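Local atomic coordinates of predicted ATPase of the ABC class (Vibrio vulnificus, PDB entry 5D6A), a protein that binds the ATP analogue AMP-PNP and, as a predicted ABC-class ATPase, probably hydrolyses ATP. Residues V231-P236 against Y428-V433; T261-G266 against I423-Y428; L359-T364 against I406-G411. All coordinates share one frame; numbering follows the deposited sequence.

Contact 1 (V231-P236 against Y428-V433); sequences VEFTAP and YQALDV. With ANP (phosphoaminophosphonic acid-adenylate ester), chain C.
The Y428 ring takes the adenine of ANP over one face and meets V231 CG2 obliquely. ANP C4 lies 3.5 Å above the ring plane, offset toward the rim of the tyrosine. The ring is placed by chi1 of -45°, which sets CG anti to the carbonyl carbon. The second flat group, F233, is buried, and its CE1 meets A430 CB obliquely at 3.9 Å. The two segments run almost in the same direction, but no hydrogen bond joins them. They meet through apolar groups. V231 CB is 4.2 Å from Y428 CB. P236 packs its CD against A430 CB, and its CG lies 4.0 Å from D432 CB, the two side chains crossing at about a right angle. The D432 carboxylate is hydrogen-bonded to the S238 and T434 hydroxyls. The second subunit adds M325 against V231 and P324 against Y428. The polar work is done by the V231 backbone. V231 N donates to ANP N1 at 2.9 Å, and ANP N6 donates to V231 O at 2.7 Å. This pair of bonds suits an acceptor N1 beside a donor N6, a pattern consistent with recognition of adenine over guanine.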
# COMPACT_ATOMS: atom_id res chain seq x y z
N VAL A 231 25.73 1.12 -14.19
CA VAL A 231 27.09 1.29 -13.70
C VAL A 231 27.34 0.21 -12.65
O VAL A 231 26.76 0.26 -11.56
CB VAL A 231 27.31 2.68 -13.08
CG1 VAL A 231 28.74 2.83 -12.59
CG2 VAL A 231 26.96 3.77 -14.08
N GLU A 232 28.18 -0.77 -12.98
CA GLU A 232 28.47 -1.86 -12.04
C GLU A 232 29.10 -1.33 -10.76
O GLU A 232 29.82 -0.33 -10.78
CB GLU A 232 29.37 -2.92 -12.68
CG GLU A 232 30.72 -2.41 -13.15
CD GLU A 232 31.59 -3.52 -13.71
OE1 GLU A 232 31.29 -4.70 -13.46
OE2 GLU A 232 32.59 -3.20 -14.41
N PHE A 233 28.83 -2.01 -9.66
CA PHE A 233 29.33 -1.60 -8.36
C PHE A 233 30.80 -1.94 -8.16
O PHE A 233 31.27 -3.01 -8.54
CB PHE A 233 28.50 -2.24 -7.25
CG PHE A 233 28.92 -1.83 -5.87
CD1 PHE A 233 28.37 -0.70 -5.28
CD2 PHE A 233 29.85 -2.57 -5.17
CE1 PHE A 233 28.75 -0.31 -4.01
CE2 PHE A 233 30.24 -2.19 -3.90
CZ PHE A 233 29.69 -1.06 -3.31
N THR A 234 31.52 -1.00 -7.54
CA THR A 234 32.93 -1.18 -7.21
C THR A 234 33.15 -0.58 -5.83
O THR A 234 32.68 0.52 -5.54
CB THR A 234 33.88 -0.50 -8.21
OG1 THR A 234 33.68 -1.06 -9.51
CG2 THR A 234 35.34 -0.70 -7.79
N ALA A 235 33.86 -1.31 -4.98
CA ALA A 235 34.13 -0.86 -3.63
C ALA A 235 35.43 -0.06 -3.56
O ALA A 235 36.35 -0.30 -4.35
CB ALA A 235 34.21 -2.05 -2.69
N PRO A 236 35.50 0.91 -2.64
CA PRO A 236 36.73 1.66 -2.47
C PRO A 236 37.71 0.80 -1.68
O PRO A 236 37.33 0.23 -0.65
CB PRO A 236 36.29 2.89 -1.67
CG PRO A 236 35.05 2.46 -0.94
CD PRO A 236 34.41 1.39 -1.77
N TYR A 428 26.81 7.02 -8.98
CA TYR A 428 26.56 5.58 -8.76
C TYR A 428 27.82 4.75 -8.49
O TYR A 428 28.01 3.68 -9.07
CB TYR A 428 25.75 5.00 -9.92
CG TYR A 428 24.59 5.88 -10.32
CD1 TYR A 428 23.52 6.08 -9.45
CD2 TYR A 428 24.55 6.51 -11.56
CE1 TYR A 428 22.45 6.89 -9.80
CE2 TYR A 428 23.48 7.31 -11.92
CZ TYR A 428 22.44 7.50 -11.03
OH TYR A 428 21.38 8.30 -11.38
N GLN A 429 28.67 5.25 -7.60
CA GLN A 429 29.88 4.54 -7.19
C GLN A 429 30.15 4.89 -5.74
O GLN A 429 29.95 6.03 -5.32
CB GLN A 429 31.08 4.89 -8.06
CG GLN A 429 31.45 6.36 -8.08
CD GLN A 429 32.80 6.64 -8.71
OE1 GLN A 429 33.47 5.73 -9.21
NE2 GLN A 429 33.21 7.90 -8.69
N ALA A 430 30.60 3.91 -4.97
CA ALA A 430 30.88 4.13 -3.56
C ALA A 430 32.24 4.79 -3.35
O ALA A 430 33.20 4.51 -4.06
CB ALA A 430 30.82 2.81 -2.80
N LEU A 431 32.29 5.68 -2.36
CA LEU A 431 33.51 6.38 -1.99
C LEU A 431 33.62 6.37 -0.47
O LEU A 431 32.63 6.61 0.23
CB LEU A 431 33.50 7.83 -2.49
CG LEU A 431 33.53 8.07 -4.01
CD1 LEU A 431 33.37 9.55 -4.31
CD2 LEU A 431 34.82 7.54 -4.62
N ASP A 432 34.81 6.08 0.05
CA ASP A 432 35.03 6.05 1.49
C ASP A 432 35.41 7.46 1.94
O ASP A 432 36.51 7.93 1.66
CB ASP A 432 36.13 5.05 1.85
CG ASP A 432 36.32 4.90 3.36
OD1 ASP A 432 35.55 5.52 4.13
OD2 ASP A 432 37.23 4.17 3.77
N VAL A 433 34.49 8.12 2.64
CA VAL A 433 34.72 9.49 3.10
C VAL A 433 34.73 9.61 4.63
O VAL A 433 34.43 10.68 5.18
CB VAL A 433 33.66 10.46 2.52
CG1 VAL A 433 33.77 10.48 1.00
CG2 VAL A 433 32.26 10.07 2.95
PG ANP C . 17.26 8.28 -1.31
O1G ANP C . 17.93 7.21 -0.48
O2G ANP C . 15.75 8.27 -1.21
O3G ANP C . 17.90 9.63 -1.11
PB ANP C . 18.89 8.56 -3.89
O1B ANP C . 20.19 8.25 -3.21
O2B ANP C . 18.52 10.01 -4.08
N3B ANP C . 17.59 7.82 -2.97
PA ANP C . 18.19 6.55 -5.74
O1A ANP C . 19.09 5.35 -5.60
O2A ANP C . 16.86 6.55 -5.04
O3A ANP C . 19.00 7.88 -5.35
O5' ANP C . 17.90 6.79 -7.30
C5' ANP C . 18.97 6.87 -8.23
C4' ANP C . 18.47 6.54 -9.63
O4' ANP C . 19.58 6.10 -10.43
C3' ANP C . 17.45 5.40 -9.65
O3' ANP C . 16.46 5.65 -10.66
C2' ANP C . 18.27 4.17 -9.97
O2' ANP C . 17.52 3.23 -10.76
C1' ANP C . 19.48 4.71 -10.72
N9 ANP C . 20.73 4.02 -10.32
C8 ANP C . 21.14 3.76 -9.06
N7 ANP C . 22.33 3.11 -9.07
C5 ANP C . 22.70 2.96 -10.36
C6 ANP C . 23.85 2.37 -11.08
N6 ANP C . 24.87 1.79 -10.40
N1 ANP C . 23.85 2.43 -12.43
C2 ANP C . 22.84 3.00 -13.12
N3 ANP C . 21.77 3.55 -12.52
C4 ANP C . 21.65 3.57 -11.17

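Contact 2 (T261-G266 against I423-Y428); sequences TLIVGG and IQMHDY. With ANP (phosphoaminophosphonic acid-adenylate ester), chain C.
I263 pairs with I423 and V264 with Q424 in two parallel bridges between strands 261-264 and 423-425. The axes come within 4.7 Å of each other and their directions differ by 20°. Three backbone hydrogen bonds hold the pair. I423 N donates to L262 O at 2.8 Å. V264 N donates to I423 O at 2.7 Å. M425 N closes the ladder on V264 O at 3.0 Å. The I263 and I423 side chains lie on one face of the sheet, and those of V264 and Q424 on the other. On the first face I263 CG2 touches CG of M425, a selenomethionine, at 4.1 Å. These two side chains lie side by side and point the same way, and both also pack on K271 and L274 of helix 271-280. T261 CG2 meets I423 CD1 at 4.2 Å. On the other face V264 CG2 lies 4.0 Å from Q424 CB. V264 CG1 is anti to the carbonyl carbon (chi1 -59°), turning CG2 to I423 O. M376 of the second subunit packs on V264, and V380 of that subunit on Q424. G265 has backbone angles (phi 132°) that suit glycine, and G266 O accepts a hydrogen bond from K271 NZ. A central strand running into a glycine loop and then a helix beside the nucleotide phosphates is the pattern of a P-loop NTPase, and G265 probably opens the Walker A motif.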
# COMPACT_ATOMS: atom_id res chain seq x y z
N THR A 261 27.03 2.60 10.18
CA THR A 261 27.52 2.91 8.85
C THR A 261 26.55 3.88 8.16
O THR A 261 25.35 3.60 8.06
CB THR A 261 27.66 1.65 7.99
OG1 THR A 261 28.53 0.72 8.64
CG2 THR A 261 28.23 1.98 6.61
N LEU A 262 27.07 5.01 7.69
CA LEU A 262 26.25 6.00 7.02
C LEU A 262 26.45 5.95 5.51
O LEU A 262 27.56 5.69 5.03
CB LEU A 262 26.58 7.40 7.52
CG LEU A 262 26.39 7.64 9.02
CD1 LEU A 262 26.74 9.08 9.35
CD2 LEU A 262 24.97 7.32 9.44
N ILE A 263 25.37 6.19 4.79
CA ILE A 263 25.38 6.24 3.33
C ILE A 263 24.90 7.63 2.94
O ILE A 263 23.71 7.92 2.95
CB ILE A 263 24.48 5.14 2.72
CG1 ILE A 263 25.04 3.76 3.09
CG2 ILE A 263 24.40 5.29 1.21
CD1 ILE A 263 24.21 2.60 2.56
N VAL A 264 25.86 8.50 2.62
CA VAL A 264 25.55 9.89 2.28
C VAL A 264 25.70 10.19 0.80
O VAL A 264 25.98 9.30 -0.01
CB VAL A 264 26.46 10.85 3.08
CG1 VAL A 264 26.26 10.63 4.58
CG2 VAL A 264 27.92 10.67 2.71
N GLY A 265 25.49 11.46 0.45
CA GLY A 265 25.60 11.91 -0.93
C GLY A 265 24.41 12.76 -1.31
O GLY A 265 23.39 12.77 -0.62
N GLY A 266 24.54 13.49 -2.42
CA GLY A 266 23.47 14.34 -2.91
C GLY A 266 22.30 13.52 -3.41
O GLY A 266 22.36 12.28 -3.43
N ILE A 423 30.00 6.21 3.85
CA ILE A 423 30.09 5.95 2.42
C ILE A 423 29.36 7.03 1.64
O ILE A 423 28.24 7.40 1.98
CB ILE A 423 29.48 4.58 2.08
CG1 ILE A 423 30.25 3.47 2.79
CG2 ILE A 423 29.47 4.35 0.57
CD1 ILE A 423 29.63 2.10 2.67
N GLN A 424 29.99 7.53 0.58
CA GLN A 424 29.38 8.56 -0.25
C GLN A 424 29.08 8.02 -1.64
O GLN A 424 29.96 7.44 -2.28
CB GLN A 424 30.29 9.78 -0.36
CG GLN A 424 29.64 10.96 -1.09
CD GLN A 424 30.59 12.12 -1.31
OE1 GLN A 424 31.80 11.99 -1.16
NE2 GLN A 424 30.04 13.27 -1.68
N MSE A 425 27.85 8.22 -2.10
CA MSE A 425 27.45 7.80 -3.43
C MSE A 425 27.61 8.99 -4.34
O MSE A 425 27.15 10.09 -4.02
CB MSE A 425 26.01 7.30 -3.45
CG MSE A 425 25.80 6.06 -2.59
SE MSE A 425 26.99 4.59 -3.15
CE MSE A 425 26.04 4.04 -4.78
N HIS A 426 28.26 8.77 -5.47
CA HIS A 426 28.50 9.82 -6.45
C HIS A 426 28.53 9.18 -7.82
O HIS A 426 29.33 8.28 -8.06
CB HIS A 426 29.83 10.51 -6.15
CG HIS A 426 30.22 11.54 -7.17
ND1 HIS A 426 29.85 12.87 -7.06
CD2 HIS A 426 30.96 11.44 -8.30
CE1 HIS A 426 30.35 13.54 -8.09
NE2 HIS A 426 31.02 12.70 -8.85
N ASP A 427 27.66 9.63 -8.73
CA ASP A 427 27.58 9.04 -10.06
C ASP A 427 27.48 7.51 -10.01
O ASP A 427 28.01 6.81 -10.88
CB ASP A 427 28.75 9.50 -10.94
CG ASP A 427 28.65 10.97 -11.33
OD1 ASP A 427 27.67 11.64 -10.94
OD2 ASP A 427 29.56 11.46 -12.04
N TYR A 428 26.81 7.02 -8.98
CA TYR A 428 26.56 5.58 -8.76
C TYR A 428 27.82 4.75 -8.49
O TYR A 428 28.01 3.68 -9.07
CB TYR A 428 25.75 5.00 -9.92
CG TYR A 428 24.59 5.88 -10.32
CD1 TYR A 428 23.52 6.08 -9.45
CD2 TYR A 428 24.55 6.51 -11.56
CE1 TYR A 428 22.45 6.89 -9.80
CE2 TYR A 428 23.48 7.31 -11.92
CZ TYR A 428 22.44 7.50 -11.03
OH TYR A 428 21.38 8.30 -11.38
PG ANP C . 17.26 8.28 -1.31
O1G ANP C . 17.93 7.21 -0.48
O2G ANP C . 15.75 8.27 -1.21
O3G ANP C . 17.90 9.63 -1.11
PB ANP C . 18.89 8.56 -3.89
O1B ANP C . 20.19 8.25 -3.21
O2B ANP C . 18.52 10.01 -4.08
N3B ANP C . 17.59 7.82 -2.97
PA ANP C . 18.19 6.55 -5.74
O1A ANP C . 19.09 5.35 -5.60
O2A ANP C . 16.86 6.55 -5.04
O3A ANP C . 19.00 7.88 -5.35
O5' ANP C . 17.90 6.79 -7.30
C5' ANP C . 18.97 6.87 -8.23
C4' ANP C . 18.47 6.54 -9.63
O4' ANP C . 19.58 6.10 -10.43
C3' ANP C . 17.45 5.40 -9.65
O3' ANP C . 16.46 5.65 -10.66
C2' ANP C . 18.27 4.17 -9.97
O2' ANP C . 17.52 3.23 -10.76
C1' ANP C . 19.48 4.71 -10.72
N9 ANP C . 20.73 4.02 -10.32
C8 ANP C . 21.14 3.76 -9.06
N7 ANP C . 22.33 3.11 -9.07
C5 ANP C . 22.70 2.96 -10.36
C6 ANP C . 23.85 2.37 -11.08
N6 ANP C . 24.87 1.79 -10.40
N1 ANP C . 23.85 2.43 -12.43
C2 ANP C . 22.84 3.00 -13.12
N3 ANP C . 21.77 3.55 -12.52
C4 ANP C . 21.65 3.57 -11.17

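Contact 3 (L359-T364 against I406-G411); sequences LIDEDT and IIVMGG. With ANP (phosphoaminophosphonic acid-adenylate ester), chain C.
E362, I360 and V408 have the most surface buried where 359-364 meets 406-411. Strands 359-361 and 406-408 are parallel neighbours in the P-loop domain, linked by a helical crossover, and 359-364 is consistent with a Walker B segment. Both backbone polar atoms of I360 bond to strand 406-408. Its N donates to I406 O at 3.0 Å, and its O accepts from V408 N. Its side chain lies alongside I407, with CB 4.1 Å from I407 CG2. V408 sits beside D361 on the other face. V408 CG1 comes 3.7 Å from D361 OD1, and it also faces the gamma phosphate of ANP. E362 continues the ladder, its N donating to V408 O at 2.9 Å. Its side chain is extended, with CG anti to the backbone N (chi1 -170°). This carries the carboxylate to the turn at M409-G411. There OE1 receives a weak bond from G411 N, while OE2 is held by S412 N. T367 of the second subunit packs on E362. D361 OD2 is hydrogen-bonded to S272 OG of the probable Walker A loop. D361 OD1 forms an Asx turn, accepting D363 N at 3.0 Å from 47° above the carboxylate plane.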
# COMPACT_ATOMS: atom_id res chain seq x y z
N LEU A 359 18.10 -1.18 9.49
CA LEU A 359 18.26 -0.39 8.28
C LEU A 359 17.30 0.78 8.34
O LEU A 359 16.12 0.61 8.63
CB LEU A 359 17.97 -1.26 7.05
CG LEU A 359 18.75 -2.58 7.01
CD1 LEU A 359 18.35 -3.39 5.78
CD2 LEU A 359 20.25 -2.35 7.04
N ILE A 360 17.81 1.99 8.08
CA ILE A 360 16.99 3.20 8.13
C ILE A 360 17.27 4.11 6.94
O ILE A 360 18.41 4.25 6.52
CB ILE A 360 17.26 3.99 9.43
CG1 ILE A 360 16.88 3.13 10.64
CG2 ILE A 360 16.47 5.30 9.43
CD1 ILE A 360 17.15 3.80 11.97
N ASP A 361 16.21 4.71 6.41
CA ASP A 361 16.31 5.63 5.29
C ASP A 361 15.66 6.94 5.70
O ASP A 361 14.45 7.00 5.90
CB ASP A 361 15.64 5.04 4.04
CG ASP A 361 15.85 5.90 2.80
OD1 ASP A 361 16.23 7.08 2.93
OD2 ASP A 361 15.62 5.39 1.68
N GLU A 362 16.48 7.99 5.81
CA GLU A 362 16.02 9.31 6.24
C GLU A 362 14.83 9.83 5.43
O GLU A 362 14.02 10.60 5.94
CB GLU A 362 17.19 10.30 6.18
CG GLU A 362 16.90 11.65 6.82
CD GLU A 362 18.12 12.55 6.89
OE1 GLU A 362 19.01 12.43 6.02
OE2 GLU A 362 18.17 13.40 7.81
N ASP A 363 14.72 9.40 4.17
CA ASP A 363 13.61 9.84 3.32
C ASP A 363 12.28 9.14 3.63
O ASP A 363 11.23 9.59 3.18
CB ASP A 363 13.98 9.68 1.84
CG ASP A 363 15.09 10.64 1.40
OD1 ASP A 363 15.59 11.41 2.25
OD2 ASP A 363 15.45 10.64 0.21
N THR A 364 12.32 8.06 4.40
CA THR A 364 11.09 7.36 4.78
C THR A 364 11.02 7.21 6.30
O THR A 364 10.58 6.18 6.81
CB THR A 364 11.00 5.96 4.12
OG1 THR A 364 12.02 5.10 4.65
CG2 THR A 364 11.14 6.07 2.61
N ILE A 406 22.70 0.75 9.56
CA ILE A 406 23.09 1.35 8.29
C ILE A 406 22.02 2.38 7.97
O ILE A 406 20.83 2.06 7.93
CB ILE A 406 23.20 0.30 7.18
CG1 ILE A 406 24.07 -0.87 7.64
CG2 ILE A 406 23.78 0.93 5.91
CD1 ILE A 406 24.21 -1.99 6.63
N ILE A 407 22.44 3.63 7.75
CA ILE A 407 21.48 4.72 7.51
C ILE A 407 21.77 5.56 6.27
O ILE A 407 22.89 6.06 6.10
CB ILE A 407 21.44 5.68 8.72
CG1 ILE A 407 21.35 4.90 10.03
CG2 ILE A 407 20.27 6.65 8.60
CD1 ILE A 407 21.29 5.77 11.26
N VAL A 408 20.76 5.72 5.43
CA VAL A 408 20.86 6.58 4.25
C VAL A 408 20.45 7.95 4.75
O VAL A 408 19.33 8.12 5.24
CB VAL A 408 19.92 6.12 3.12
CG1 VAL A 408 19.86 7.18 2.02
CG2 VAL A 408 20.38 4.79 2.55
N MSE A 409 21.34 8.94 4.62
CA MSE A 409 21.06 10.28 5.12
C MSE A 409 20.98 11.32 4.03
O MSE A 409 20.03 11.32 3.24
CB MSE A 409 22.14 10.61 6.14
CG MSE A 409 22.10 9.64 7.31
SE MSE A 409 21.94 10.64 9.00
CE MSE A 409 23.57 11.74 8.84
N GLY A 410 21.95 12.22 3.98
CA GLY A 410 21.96 13.30 3.00
C GLY A 410 21.20 14.53 3.46
O GLY A 410 21.08 15.50 2.72
N GLY A 411 20.69 14.49 4.70
CA GLY A 411 19.94 15.61 5.27
C GLY A 411 20.59 16.16 6.53
O GLY A 411 21.14 17.26 6.53
PG ANP C . 17.26 8.28 -1.31
O1G ANP C . 17.93 7.21 -0.48
O2G ANP C . 15.75 8.27 -1.21
O3G ANP C . 17.90 9.63 -1.11
PB ANP C . 18.89 8.56 -3.89
O1B ANP C . 20.19 8.25 -3.21
O2B ANP C . 18.52 10.01 -4.08
N3B ANP C . 17.59 7.82 -2.97
PA ANP C . 18.19 6.55 -5.74
O1A ANP C . 19.09 5.35 -5.60
O2A ANP C . 16.86 6.55 -5.04
O3A ANP C . 19.00 7.88 -5.35
O5' ANP C . 17.90 6.79 -7.30
C5' ANP C . 18.97 6.87 -8.23
C4' ANP C . 18.47 6.54 -9.63
O4' ANP C . 19.58 6.10 -10.43
C3' ANP C . 17.45 5.40 -9.65
O3' ANP C . 16.46 5.65 -10.66
C2' ANP C . 18.27 4.17 -9.97
O2' ANP C . 17.52 3.23 -10.76
C1' ANP C . 19.48 4.71 -10.72
N9 ANP C . 20.73 4.02 -10.32
C8 ANP C . 21.14 3.76 -9.06
N7 ANP C . 22.33 3.11 -9.07
C5 ANP C . 22.70 2.96 -10.36
C6 ANP C . 23.85 2.37 -11.08
N6 ANP C . 24.87 1.79 -10.40
N1 ANP C . 23.85 2.43 -12.43
C2 ANP C . 22.84 3.00 -13.12
N3 ANP C . 21.77 3.55 -12.52
C4 ANP C . 21.65 3.57 -11.17

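From the N terminus, the chain passes 231-236, then strand 260-264, strand 357-361, strand 404-408, strand 421-425 and strand 430-432. Contact 3 closes the shortest loop, 359-364 to 406-411. It is nested inside the loop closed by contact 2, and that one lies inside the loop closed by contact 1. None cross. Contacts 1 and 2 share Y428 and meet through antiparallel strands 421-425 and 430-432. Contacts 2 and 3 meet where strand 260-264 lies between strands 404-408 and 421-425. Contacts 1 and 3 do not touch; their centres are about 18 Å apart. The mixed sheet joins contacts 2 and 3 to strand 430-432, loop 231-236 packs on that edge strand, and all three contacts touch ANP.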